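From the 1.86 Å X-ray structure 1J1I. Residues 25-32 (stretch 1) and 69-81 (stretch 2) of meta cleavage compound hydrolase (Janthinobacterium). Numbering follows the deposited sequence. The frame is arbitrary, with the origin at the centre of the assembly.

Stretch 1, residues 25-32: GVETRYLE
Stretch 2, residues 69-81: IAMDMLGFGKTAK

The most unusual feature of this contact is a threonine hydroxyl that stands in for a backbone acceptor beyond the end of the second strand: the hydroxyl of Thr79 takes a strand backbone amide as a partner. Arg29 N donates to Thr79 OG1 at 3.2 Å, and Thr79 OG1 in turn donates to Asp72 O at 2.7 Å, so one hydroxyl links strand 26-32 to the chain leaving strand 69-71.

The strands run antiparallel, their directions 150° apart. Leu31 pairs with Ala70 through two hydrogen bonds, Leu31 N to Ala70 O at 2.8 Å and Ala70 N to Leu31 O at 2.9 Å; Tyr30-Met71 and Glu32-Ile69 flank it as non-hydrogen-bonded pairs, CA-CA 4.3 and 4.8 Å. Asp72 N to Arg29 O, 3.0 Å, carries the pairing onward. Stretch 2 then folds through a type II turn, Met73 to Phe76, and a type II' turn, Phe76 to Thr79, returning so that Ala80 N meets Glu27 O at 2.9 Å.

Arg29 (chi1 t, chi2 -115°, chi3 t) forms a buried salt bridge, NH1 to Asp72 OD2 at 3.0 Å, with OD2 at the guanidinium edge, near its plane. Asp72 (chi1 m) also receives Lys78 N on OD2 at 2.8 Å, tying the charge pair to the turn. Gly77, phi/psi 47/-121, suits the spot: a CB there would lie 1.9 Å from Asp72 OD2. Extended Lys78 (m, t, t, t) lays its CD over one guanidinium face.

Apolar contacts add to these polar ones. Val26 (t) sets CG1 3.6 Å from Ala80 CB and 3.8 Å from Leu74 CD1. Leu31 CB rests 3.9 Å from Ala70 CB; on the sheet face shared by Tyr30 and Ile69, Tyr30 (p) brings CD2 within 3.8 Å of Ile69 CG2. Together the stretches bury 711 Å².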

ATOM      1  N   GLY A  25     -31.635  19.978   2.672  1.00 21.11           N
ATOM      2  CA  GLY A  25     -32.101  21.021   1.777  1.00 23.66           C
ATOM      3  C   GLY A  25     -31.558  20.896   0.371  1.00 24.20           C
ATOM      4  O   GLY A  25     -32.070  21.525  -0.552  1.00 24.47           O
ATOM      5  N   VAL A  26     -30.516  20.090   0.202  1.00 20.18           N
ATOM      6  CA  VAL A  26     -29.929  19.888  -1.119  1.00 21.12           C
ATOM      7  C   VAL A  26     -30.241  18.478  -1.623  1.00 20.53           C
ATOM      8  O   VAL A  26     -29.726  17.496  -1.083  1.00 22.20           O
ATOM      9  CB  VAL A  26     -28.384  20.083  -1.089  1.00 21.81           C
ATOM     10  CG1 VAL A  26     -27.797  19.857  -2.486  1.00 19.05           C
ATOM     11  CG2 VAL A  26     -28.044  21.490  -0.603  1.00 23.02           C
ATOM     12  N   GLU A  27     -31.099  18.371  -2.638  1.00 19.21           N
ATOM     13  CA  GLU A  27     -31.427  17.060  -3.197  1.00 19.29           C
ATOM     14  C   GLU A  27     -30.103  16.500  -3.692  1.00 21.72           C
ATOM     15  O   GLU A  27     -29.352  17.193  -4.379  1.00 22.65           O
ATOM     16  CB  GLU A  27     -32.400  17.161  -4.380  1.00 21.68           C
ATOM     17  CG  GLU A  27     -33.857  16.771  -4.091  1.00 38.42           C
ATOM     18  CD  GLU A  27     -34.008  15.671  -3.045  1.00 25.10           C
ATOM     19  OE1 GLU A  27     -34.095  16.017  -1.858  1.00 35.14           O
ATOM     20  OE2 GLU A  27     -34.035  14.472  -3.404  1.00 30.02           O
ATOM     21  N   THR A  28     -29.830  15.244  -3.358  1.00 20.57           N
ATOM     22  CA  THR A  28     -28.565  14.624  -3.723  1.00 19.22           C
ATOM     23  C   THR A  28     -28.745  13.284  -4.414  1.00 17.11           C
ATOM     24  O   THR A  28     -29.574  12.471  -4.008  1.00 21.85           O
ATOM     25  CB  THR A  28     -27.698  14.431  -2.460  1.00 21.91           C
ATOM     26  OG1 THR A  28     -27.615  15.676  -1.756  1.00 24.58           O
ATOM     27  CG2 THR A  28     -26.294  13.966  -2.827  1.00 25.55           C
ATOM     28  N   ARG A  29     -27.965  13.066  -5.465  1.00 18.45           N
ATOM     29  CA  ARG A  29     -28.020  11.825  -6.222  1.00 19.87           C
ATOM     30  C   ARG A  29     -26.874  10.909  -5.837  1.00 21.18           C
ATOM     31  O   ARG A  29     -25.731  11.351  -5.702  1.00 22.71           O
ATOM     32  CB  ARG A  29     -27.935  12.120  -7.722  1.00 22.25           C
ATOM     33  CG  ARG A  29     -27.868  10.881  -8.610  1.00 22.32           C
ATOM     34  CD  ARG A  29     -26.535  10.803  -9.334  1.00 27.10           C
ATOM     35  NE  ARG A  29     -26.564   9.830 -10.422  1.00 26.19           N
ATOM     36  CZ  ARG A  29     -25.639   9.744 -11.371  1.00 24.11           C
ATOM     37  NH1 ARG A  29     -24.603  10.574 -11.369  1.00 27.25           N
ATOM     38  NH2 ARG A  29     -25.758   8.838 -12.332  1.00 22.02           N
ATOM     39  N   TYR A  30     -27.180   9.630  -5.654  1.00 20.63           N
ATOM     40  CA  TYR A  30     -26.150   8.661  -5.329  1.00 21.49           C
ATOM     41  C   TYR A  30     -26.409   7.329  -6.010  1.00 26.76           C
ATOM     42  O   TYR A  30     -27.516   7.060  -6.480  1.00 27.80           O
ATOM     43  CB  TYR A  30     -26.026   8.455  -3.809  1.00 17.76           C
ATOM     44  CG  TYR A  30     -27.249   7.912  -3.093  1.00 20.45           C
ATOM     45  CD1 TYR A  30     -28.320   8.744  -2.760  1.00 19.91           C
ATOM     46  CD2 TYR A  30     -27.303   6.577  -2.682  1.00 22.04           C
ATOM     47  CE1 TYR A  30     -29.415   8.262  -2.025  1.00 19.00           C
ATOM     48  CE2 TYR A  30     -28.389   6.085  -1.952  1.00 24.11           C
ATOM     49  CZ  TYR A  30     -29.439   6.935  -1.624  1.00 25.43           C
ATOM     50  OH  TYR A  30     -30.499   6.460  -0.881  1.00 24.10           O
ATOM     51  N   LEU A  31     -25.364   6.515  -6.080  1.00 22.77           N
ATOM     52  CA  LEU A  31     -25.436   5.186  -6.665  1.00 22.80           C
ATOM     53  C   LEU A  31     -25.266   4.225  -5.496  1.00 26.19           C
ATOM     54  O   LEU A  31     -24.428   4.449  -4.623  1.00 27.08           O
ATOM     55  CB  LEU A  31     -24.299   4.989  -7.671  1.00 26.23           C
ATOM     56  CG  LEU A  31     -24.455   5.434  -9.128  1.00 30.40           C
ATOM     57  CD1 LEU A  31     -25.326   6.662  -9.249  1.00 29.55           C
ATOM     58  CD2 LEU A  31     -23.071   5.671  -9.706  1.00 28.69           C
ATOM     59  N   GLU A  32     -26.056   3.160  -5.467  1.00 25.28           N
ATOM     60  CA  GLU A  32     -25.954   2.205  -4.375  1.00 24.77           C
ATOM     61  C   GLU A  32     -25.910   0.757  -4.838  1.00 25.79           C
ATOM     62  O   GLU A  32     -26.574   0.377  -5.805  1.00 24.55           O
ATOM     63  CB  GLU A  32     -27.110   2.403  -3.394  1.00 23.47           C
ATOM     64  CG  GLU A  32     -27.221   1.305  -2.353  1.00 29.73           C
ATOM     65  CD  GLU A  32     -28.236   1.626  -1.278  1.00 33.44           C
ATOM     66  OE1 GLU A  32     -29.193   2.376  -1.570  1.00 32.57           O
ATOM     67  OE2 GLU A  32     -28.085   1.119  -0.149  1.00 33.78           O
ATOM     68  N   ILE A  69     -21.951   3.402  -1.520  1.00 20.46           N
ATOM     69  CA  ILE A  69     -22.753   4.592  -1.797  1.00 20.64           C
ATOM     70  C   ILE A  69     -21.874   5.644  -2.480  1.00 21.27           C
ATOM     71  O   ILE A  69     -21.020   6.258  -1.837  1.00 22.23           O
ATOM     72  CB  ILE A  69     -23.318   5.179  -0.474  1.00 19.94           C
ATOM     73  CG1 ILE A  69     -24.197   4.140   0.239  1.00 22.33           C
ATOM     74  CG2 ILE A  69     -24.079   6.472  -0.751  1.00 18.41           C
ATOM     75  CD1 ILE A  69     -25.536   3.841  -0.435  1.00 27.37           C
ATOM     76  N   ALA A  70     -22.075   5.832  -3.783  1.00 20.96           N
ATOM     77  CA  ALA A  70     -21.310   6.806  -4.559  1.00 17.20           C
ATOM     78  C   ALA A  70     -22.152   8.077  -4.678  1.00 20.49           C
ATOM     79  O   ALA A  70     -23.144   8.106  -5.403  1.00 22.89           O
ATOM     80  CB  ALA A  70     -20.990   6.241  -5.945  1.00 18.12           C
ATOM     81  N   MET A  71     -21.734   9.122  -3.967  1.00 19.30           N
ATOM     82  CA  MET A  71     -22.457  10.397  -3.916  1.00 20.70           C
ATOM     83  C   MET A  71     -21.928  11.506  -4.823  1.00 21.67           C
ATOM     84  O   MET A  71     -20.727  11.742  -4.877  1.00 19.87           O
ATOM     85  CB  MET A  71     -22.445  10.915  -2.472  1.00 20.25           C
ATOM     86  CG  MET A  71     -23.181  12.239  -2.235  1.00 17.88           C
ATOM     87  SD  MET A  71     -22.560  13.129  -0.764  1.00 21.60           S
ATOM     88  CE  MET A  71     -21.281  14.164  -1.535  1.00 19.89           C
ATOM     89  N   ASP A  72     -22.834  12.191  -5.521  1.00 18.97           N
ATOM     90  CA  ASP A  72     -22.440  13.321  -6.359  1.00 16.45           C
ATOM     91  C   ASP A  72     -22.331  14.531  -5.438  1.00 20.73           C
ATOM     92  O   ASP A  72     -23.260  14.825  -4.677  1.00 21.32           O
ATOM     93  CB  ASP A  72     -23.494  13.615  -7.435  1.00 21.40           C
ATOM     94  CG  ASP A  72     -23.362  12.720  -8.650  1.00 22.30           C
ATOM     95  OD1 ASP A  72     -22.463  11.845  -8.670  1.00 23.61           O
ATOM     96  OD2 ASP A  72     -24.168  12.902  -9.587  1.00 24.29           O
ATOM     97  N   MET A  73     -21.200  15.226  -5.489  1.00 19.50           N
ATOM     98  CA  MET A  73     -21.018  16.402  -4.654  1.00 18.60           C
ATOM     99  C   MET A  73     -21.925  17.551  -5.075  1.00 23.23           C
ATOM    100  O   MET A  73     -22.437  17.592  -6.194  1.00 17.18           O
ATOM    101  CB  MET A  73     -19.570  16.896  -4.711  1.00 20.02           C
ATOM    102  CG  MET A  73     -18.553  15.991  -4.018  1.00 18.48           C
ATOM    103  SD  MET A  73     -16.926  16.764  -3.972  1.00 23.39           S
ATOM    104  CE  MET A  73     -16.358  16.433  -5.640  1.00 17.58           C
ATOM    105  N   LEU A  74     -22.107  18.483  -4.152  1.00 22.98           N
ATOM    106  CA  LEU A  74     -22.898  19.684  -4.377  1.00 26.42           C
ATOM    107  C   LEU A  74     -22.424  20.342  -5.672  1.00 26.06           C
ATOM    108  O   LEU A  74     -21.231  20.609  -5.836  1.00 23.46           O
ATOM    109  CB  LEU A  74     -22.678  20.646  -3.207  1.00 25.55           C
ATOM    110  CG  LEU A  74     -23.264  22.058  -3.252  1.00 25.31           C
ATOM    111  CD1 LEU A  74     -24.784  22.002  -3.186  1.00 23.06           C
ATOM    112  CD2 LEU A  74     -22.703  22.851  -2.073  1.00 25.81           C
ATOM    113  N   GLY A  75     -23.357  20.589  -6.587  1.00 22.33           N
ATOM    114  CA  GLY A  75     -23.015  21.230  -7.848  1.00 22.98           C
ATOM    115  C   GLY A  75     -22.539  20.322  -8.970  1.00 22.28           C
ATOM    116  O   GLY A  75     -22.317  20.791 -10.088  1.00 24.48           O
ATOM    117  N   PHE A  76     -22.372  19.031  -8.690  1.00 19.59           N
ATOM    118  CA  PHE A  76     -21.907  18.091  -9.709  1.00 19.98           C
ATOM    119  C   PHE A  76     -22.942  17.030 -10.065  1.00 21.10           C
ATOM    120  O   PHE A  76     -23.902  16.803  -9.324  1.00 20.10           O
ATOM    121  CB  PHE A  76     -20.630  17.363  -9.246  1.00 21.81           C
ATOM    122  CG  PHE A  76     -19.407  18.239  -9.183  1.00 21.95           C
ATOM    123  CD1 PHE A  76     -19.246  19.170  -8.165  1.00 23.83           C
ATOM    124  CD2 PHE A  76     -18.411  18.122 -10.148  1.00 21.76           C
ATOM    125  CE1 PHE A  76     -18.107  19.975  -8.107  1.00 24.46           C
ATOM    126  CE2 PHE A  76     -17.268  18.923 -10.101  1.00 21.62           C
ATOM    127  CZ  PHE A  76     -17.117  19.850  -9.078  1.00 25.34           C
ATOM    128  N   GLY A  77     -22.718  16.375 -11.202  1.00 24.66           N
ATOM    129  CA  GLY A  77     -23.593  15.313 -11.663  1.00 23.01           C
ATOM    130  C   GLY A  77     -25.075  15.628 -11.619  1.00 27.04           C
ATOM    131  O   GLY A  77     -25.531  16.587 -12.244  1.00 23.71           O
ATOM    132  N   LYS A  78     -25.829  14.817 -10.881  1.00 23.53           N
ATOM    133  CA  LYS A  78     -27.269  15.016 -10.774  1.00 26.72           C
ATOM    134  C   LYS A  78     -27.685  15.630  -9.445  1.00 24.69           C
ATOM    135  O   LYS A  78     -28.874  15.782  -9.171  1.00 24.81           O
ATOM    136  CB  LYS A  78     -28.004  13.692 -10.989  1.00 23.70           C
ATOM    137  CG  LYS A  78     -27.818  13.104 -12.383  1.00 28.87           C
ATOM    138  CD  LYS A  78     -28.709  11.894 -12.588  1.00 27.12           C
ATOM    139  CE  LYS A  78     -28.451  11.239 -13.937  1.00 32.34           C
ATOM    140  NZ  LYS A  78     -29.309  10.039 -14.145  1.00 27.25           N
ATOM    141  N   THR A  79     -26.705  15.971  -8.615  1.00 25.61           N
ATOM    142  CA  THR A  79     -26.993  16.589  -7.328  1.00 23.02           C
ATOM    143  C   THR A  79     -27.419  18.031  -7.581  1.00 19.10           C
ATOM    144  O   THR A  79     -27.056  18.614  -8.603  1.00 19.10           O
ATOM    145  CB  THR A  79     -25.758  16.527  -6.404  1.00 20.21           C
ATOM    146  OG1 THR A  79     -25.648  15.203  -5.874  1.00 20.20           O
ATOM    147  CG2 THR A  79     -25.870  17.521  -5.258  1.00 19.77           C
ATOM    148  N   ALA A  80     -28.193  18.593  -6.657  1.00 19.26           N
ATOM    149  CA  ALA A  80     -28.704  19.957  -6.783  1.00 22.53           C
ATOM    150  C   ALA A  80     -27.632  21.026  -6.971  1.00 23.68           C
ATOM    151  O   ALA A  80     -26.519  20.925  -6.452  1.00 21.50           O
ATOM    152  CB  ALA A  80     -29.575  20.305  -5.571  1.00 21.35           C
ATOM    153  N   LYS A  81     -27.992  22.063  -7.718  1.00 20.60           N
ATOM    154  CA  LYS A  81     -27.078  23.154  -8.002  1.00 23.17           C
ATOM    155  C   LYS A  81     -27.754  24.485  -7.696  1.00 25.96           C
ATOM    156  O   LYS A  81     -28.119  25.230  -8.603  1.00 27.59           O
ATOM    157  CB  LYS A  81     -26.661  23.077  -9.472  1.00 23.36           C
ATOM    158  CG  LYS A  81     -26.106  21.705  -9.836  1.00 24.54           C
ATOM    159  CD  LYS A  81     -25.853  21.539 -11.316  1.00 26.87           C
ATOM    160  CE  LYS A  81     -25.259  20.162 -11.599  1.00 27.56           C
ATOM    161  NZ  LYS A  81     -26.138  19.043 -11.149  1.00 26.43           N
TER